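PDB 2GWM: Mono(ADP-ribosyl)transferase SpvB from Salmonella typhimurium, which probably transfers ADP-ribose from NAD(+) to an arginine of host actin, blocking filament assembly and so breaking down the cytoskeleton. Local coordinates for residues P114-I126 against S175-T187. Residues are numbered along the deposited sequence; the frame is centred on the assembly and turned at random.
Sequences PDKAWINDTILNI and SKLRLSDDATADT
Ala117 and Leu179 form a single parallel bridge: Ala117 N donates to Arg178 O (3.0 Å), and Ser180 N donates to Ala117 O (2.7 Å). Beyond it Ser180 OG, not a backbone oxygen, takes the N-H of Ile119 (OG to N 3.1 Å, 169° at the hydrogen); a chi1 of 67° turns this hydroxyl back over its own main chain. Ser180 CB lies over one face of Trp118, 4.0 Å from the centroid of the five-membered ring, a CH-pi contact. The hydroxyl donates weakly to Asp182 OD1, which approaches Trp118 CZ3 obliquely (3.2 Å); OD2 accepts from Thr184 OG1 and from Thr184 N, closing an Asx turn. Ile119 points toward 175-187: CB nears Ser180 OG, CG1 Leu179 CB, CG2 Asp186 O, and CD1 meets Ala185 CB and Thr187 CG2. Leu177 CD1 packs on Ile123 CG2 (3.8 Å), joining the loop after helix 168-175 to strand 122-127 in this ADP-ribosyltransferase domain. Beside the bridge, Lys116 NZ and Arg178 NH2 lie 3.8 Å apart and probably repel, partly offset by Asp115 OD2, 4.5 Å from Arg178 NH1, through charge alone, with no N-H directed at it. Cohesion therefore rests on backbone bonds, the Ser180 hydroxyl and apolar packing, without a salt bridge.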
loop_
_atom_site.group_PDB
_atom_site.type_symbol
_atom_site.label_atom_id
_atom_site.label_comp_id
_atom_site.label_asym_id
_atom_site.label_seq_id
_atom_site.Cartn_x
_atom_site.Cartn_y
_atom_site.Cartn_z
ATOM N N PRO A 114 6.181 8.144 5.160
ATOM C CA PRO A 114 7.010 8.342 6.345
ATOM C C PRO A 114 6.660 9.600 7.055
ATOM O O PRO A 114 7.099 9.755 8.193
ATOM C CB PRO A 114 8.437 8.460 5.784
ATOM C CG PRO A 114 8.257 8.983 4.444
ATOM C CD PRO A 114 6.908 8.484 3.924
ATOM N N ASP A 115 5.869 10.476 6.407
ATOM C CA ASP A 115 5.758 11.897 6.822
ATOM C C ASP A 115 4.417 12.204 7.353
ATOM O O ASP A 115 4.319 12.978 8.296
ATOM C CB ASP A 115 5.964 12.845 5.628
ATOM C CG ASP A 115 7.399 12.921 5.169
ATOM O OD1 ASP A 115 8.310 12.329 5.813
ATOM O OD2 ASP A 115 7.605 13.619 4.157
ATOM N N LYS A 116 3.365 11.681 6.751
ATOM C CA LYS A 116 2.028 12.047 7.163
ATOM C C LYS A 116 0.955 11.064 6.716
ATOM O O LYS A 116 1.145 10.306 5.786
ATOM C CB LYS A 116 1.728 13.421 6.601
ATOM C CG LYS A 116 1.371 13.380 5.141
ATOM C CD LYS A 116 1.080 14.776 4.641
ATOM C CE LYS A 116 2.146 15.311 3.684
ATOM N NZ LYS A 116 1.772 16.708 3.200
ATOM N N ALA A 117 -0.183 11.069 7.394
ATOM C CA ALA A 117 -1.338 10.305 6.872
ATOM C C ALA A 117 -2.369 11.252 6.299
ATOM O O ALA A 117 -2.634 12.320 6.856
ATOM C CB ALA A 117 -1.961 9.554 7.963
ATOM N N TRP A 118 -2.978 10.821 5.211
ATOM C CA TRP A 118 -4.139 11.495 4.667
ATOM C C TRP A 118 -5.337 11.073 5.459
ATOM O O TRP A 118 -5.657 9.904 5.634
ATOM C CB TRP A 118 -4.308 11.181 3.179
ATOM C CG TRP A 118 -3.228 11.954 2.413
ATOM C CD1 TRP A 118 -1.878 11.677 2.380
ATOM C CD2 TRP A 118 -3.409 13.150 1.687
ATOM N NE1 TRP A 118 -1.229 12.618 1.621
ATOM C CE2 TRP A 118 -2.146 13.534 1.187
ATOM C CE3 TRP A 118 -4.520 13.921 1.367
ATOM C CZ2 TRP A 118 -1.972 14.657 0.404
ATOM C CZ3 TRP A 118 -4.348 15.046 0.590
ATOM C CH2 TRP A 118 -3.078 15.402 0.109
ATOM N N ILE A 119 -6.013 12.077 5.973
ATOM C CA ILE A 119 -7.168 11.835 6.856
ATOM C C ILE A 119 -8.234 10.995 6.166
ATOM O O ILE A 119 -8.524 11.186 4.967
ATOM C CB ILE A 119 -7.713 13.160 7.303
ATOM C CG1 ILE A 119 -6.714 13.907 8.211
ATOM C CG2 ILE A 119 -9.104 12.981 7.997
ATOM C CD1 ILE A 119 -7.038 15.329 8.474
ATOM N N ASN A 120 -8.753 10.026 6.899
ATOM C CA ASN A 120 -9.813 9.165 6.496
ATOM C C ASN A 120 -10.460 8.594 7.752
ATOM O O ASN A 120 -10.078 8.978 8.860
ATOM C CB ASN A 120 -9.263 8.024 5.629
ATOM C CG ASN A 120 -10.188 7.601 4.545
ATOM O OD1 ASN A 120 -11.416 7.500 4.736
ATOM N ND2 ASN A 120 -9.599 7.321 3.332
ATOM N N ASP A 121 -11.429 7.702 7.604
ATOM C CA ASP A 121 -12.064 7.157 8.813
ATOM C C ASP A 121 -11.106 6.407 9.736
ATOM O O ASP A 121 -11.294 6.376 10.949
ATOM C CB ASP A 121 -13.370 6.393 8.538
ATOM C CG ASP A 121 -13.223 5.039 7.800
ATOM O OD1 ASP A 121 -12.336 4.247 8.173
ATOM O OD2 ASP A 121 -14.061 4.775 6.858
ATOM N N THR A 122 -10.064 5.844 9.161
ATOM C CA THR A 122 -9.073 5.082 9.882
ATOM C C THR A 122 -7.678 5.615 9.590
ATOM O O THR A 122 -7.298 5.775 8.414
ATOM C CB THR A 122 -9.164 3.607 9.466
ATOM O OG1 THR A 122 -10.454 3.121 9.726
ATOM C CG2 THR A 122 -8.151 2.785 10.178
ATOM N N ILE A 123 -6.890 5.867 10.612
ATOM C CA ILE A 123 -5.501 6.191 10.474
ATOM C C ILE A 123 -4.713 5.026 11.006
ATOM O O ILE A 123 -4.871 4.586 12.144
ATOM C CB ILE A 123 -5.088 7.442 11.292
ATOM C CG1 ILE A 123 -5.984 8.646 11.004
ATOM C CG2 ILE A 123 -3.631 7.813 11.053
ATOM C CD1 ILE A 123 -6.121 8.999 9.574
ATOM N N LEU A 124 -3.867 4.479 10.148
ATOM C CA LEU A 124 -2.906 3.442 10.567
ATOM C C LEU A 124 -1.570 4.044 10.936
ATOM O O LEU A 124 -0.971 4.818 10.181
ATOM C CB LEU A 124 -2.665 2.477 9.410
ATOM C CG LEU A 124 -3.884 1.833 8.833
ATOM C CD1 LEU A 124 -3.507 0.826 7.728
ATOM C CD2 LEU A 124 -4.800 1.197 9.820
ATOM N N ASN A 125 -1.068 3.686 12.125
ATOM C CA ASN A 125 0.203 4.064 12.641
ATOM C C ASN A 125 0.989 2.772 12.675
ATOM O O ASN A 125 0.719 1.923 13.435
ATOM C CB ASN A 125 -0.007 4.606 14.095
ATOM C CG ASN A 125 1.254 5.030 14.763
ATOM O OD1 ASN A 125 2.092 5.739 14.180
ATOM N ND2 ASN A 125 1.407 4.621 16.059
ATOM N N ILE A 126 1.886 2.630 11.708
ATOM C CA ILE A 126 2.548 1.357 11.387
ATOM C C ILE A 126 3.999 1.346 11.783
ATOM O O ILE A 126 4.828 1.998 11.137
ATOM C CB ILE A 126 2.421 1.063 9.875
ATOM C CG1 ILE A 126 0.983 1.077 9.410
ATOM C CG2 ILE A 126 3.042 -0.297 9.569
ATOM C CD1 ILE A 126 0.831 0.944 7.919
ATOM N N SER A 175 -2.825 13.796 18.034
ATOM C CA SER A 175 -2.032 14.995 18.021
ATOM C C SER A 175 -0.546 14.706 17.788
ATOM O O SER A 175 0.189 15.593 17.409
ATOM C CB SER A 175 -2.183 15.712 19.365
ATOM O OG SER A 175 -1.428 15.118 20.386
ATOM N N LYS A 176 -0.155 13.462 18.033
ATOM C CA LYS A 176 1.247 13.021 17.889
ATOM C C LYS A 176 1.483 12.346 16.556
ATOM O O LYS A 176 2.585 11.878 16.272
ATOM C CB LYS A 176 1.659 12.161 19.105
ATOM C CG LYS A 176 1.521 12.959 20.397
ATOM C CD LYS A 176 2.197 12.359 21.560
ATOM C CE LYS A 176 2.034 13.208 22.799
ATOM N NZ LYS A 176 3.141 12.870 23.745
ATOM N N LEU A 177 0.443 12.312 15.712
ATOM C CA LEU A 177 0.593 11.931 14.274
ATOM C C LEU A 177 0.713 13.207 13.419
ATOM O O LEU A 177 0.179 14.226 13.729
ATOM C CB LEU A 177 -0.570 11.014 13.853
ATOM C CG LEU A 177 -0.771 9.738 14.675
ATOM C CD1 LEU A 177 -1.974 8.958 14.261
ATOM C CD2 LEU A 177 0.430 8.834 14.672
ATOM N N ARG A 178 1.420 13.164 12.271
ATOM C CA ARG A 178 1.364 14.297 11.308
ATOM C C ARG A 178 0.309 13.901 10.271
ATOM O O ARG A 178 0.294 12.808 9.752
ATOM C CB ARG A 178 2.698 14.595 10.570
ATOM C CG ARG A 178 2.602 15.849 9.596
ATOM C CD ARG A 178 3.961 16.311 8.998
ATOM N NE ARG A 178 3.898 16.636 7.555
ATOM C CZ ARG A 178 4.966 16.770 6.751
ATOM N NH1 ARG A 178 6.206 16.633 7.228
ATOM N NH2 ARG A 178 4.804 17.049 5.456
ATOM N N LEU A 179 -0.664 14.763 10.135
ATOM C CA LEU A 179 -1.784 14.508 9.247
ATOM C C LEU A 179 -1.656 15.433 8.053
ATOM O O LEU A 179 -1.113 16.532 8.142
ATOM C CB LEU A 179 -3.099 14.810 9.993
ATOM C CG LEU A 179 -3.260 13.887 11.212
ATOM C CD1 LEU A 179 -4.481 14.386 12.015
ATOM C CD2 LEU A 179 -3.418 12.421 10.844
ATOM N N SER A 180 -2.247 14.995 6.942
ATOM C CA SER A 180 -2.501 15.818 5.768
ATOM C C SER A 180 -3.241 17.090 6.144
ATOM O O SER A 180 -4.085 17.049 7.005
ATOM C CB SER A 180 -3.428 15.030 4.809
ATOM O OG SER A 180 -4.799 14.812 5.344
ATOM N N ASP A 181 -2.872 18.216 5.567
ATOM C CA ASP A 181 -3.560 19.476 5.871
ATOM C C ASP A 181 -3.990 20.122 4.566
ATOM O O ASP A 181 -4.008 21.354 4.431
ATOM C CB ASP A 181 -2.717 20.411 6.762
ATOM C CG ASP A 181 -3.572 21.481 7.491
ATOM O OD1 ASP A 181 -4.791 21.243 7.829
ATOM O OD2 ASP A 181 -3.014 22.585 7.780
ATOM N N ASP A 182 -4.409 19.282 3.644
ATOM C CA ASP A 182 -4.877 19.692 2.334
ATOM C C ASP A 182 -6.257 20.394 2.408
ATOM O O ASP A 182 -6.814 20.649 3.494
ATOM C CB ASP A 182 -4.978 18.469 1.451
ATOM C CG ASP A 182 -5.975 17.451 1.990
ATOM O OD1 ASP A 182 -5.638 16.736 2.957
ATOM O OD2 ASP A 182 -7.099 17.366 1.446
ATOM N N ALA A 183 -6.796 20.705 1.232
ATOM C CA ALA A 183 -7.994 21.529 1.112
ATOM C C ALA A 183 -9.179 20.930 1.774
ATOM O O ALA A 183 -10.130 21.622 2.084
ATOM C CB ALA A 183 -8.338 21.746 -0.357
ATOM N N THR A 184 -9.189 19.634 1.926
ATOM C CA THR A 184 -10.347 18.995 2.482
ATOM C C THR A 184 -10.039 18.302 3.793
ATOM O O THR A 184 -10.785 17.419 4.220
ATOM C CB THR A 184 -10.829 17.940 1.528
ATOM O OG1 THR A 184 -9.743 16.987 1.347
ATOM C CG2 THR A 184 -11.355 18.621 0.256
ATOM N N ALA A 185 -8.926 18.643 4.435
ATOM C CA ALA A 185 -8.581 18.014 5.721
ATOM C C ALA A 185 -9.641 18.296 6.768
ATOM O O ALA A 185 -9.976 19.464 6.959
ATOM C CB ALA A 185 -7.267 18.601 6.210
ATOM N N ASP A 186 -10.102 17.236 7.456
ATOM C CA ASP A 186 -11.032 17.390 8.611
ATOM C C ASP A 186 -10.891 16.258 9.555
ATOM O O ASP A 186 -11.398 15.185 9.309
ATOM C CB ASP A 186 -12.488 17.464 8.133
ATOM C CG ASP A 186 -13.475 17.729 9.295
ATOM O OD1 ASP A 186 -13.001 17.856 10.486
ATOM O OD2 ASP A 186 -14.702 17.837 9.034
ATOM N N THR A 187 -10.188 16.500 10.659
ATOM C CA THR A 187 -9.981 15.443 11.611
ATOM C C THR A 187 -11.259 14.918 12.278
ATOM O O THR A 187 -11.209 13.805 12.837
ATOM C CB THR A 187 -8.959 15.802 12.712
ATOM O OG1 THR A 187 -9.426 16.974 13.361
ATOM C CG2 THR A 187 -7.602 16.003 12.097
HETATM O O HOH W 1 -1.584 16.972 2.934
#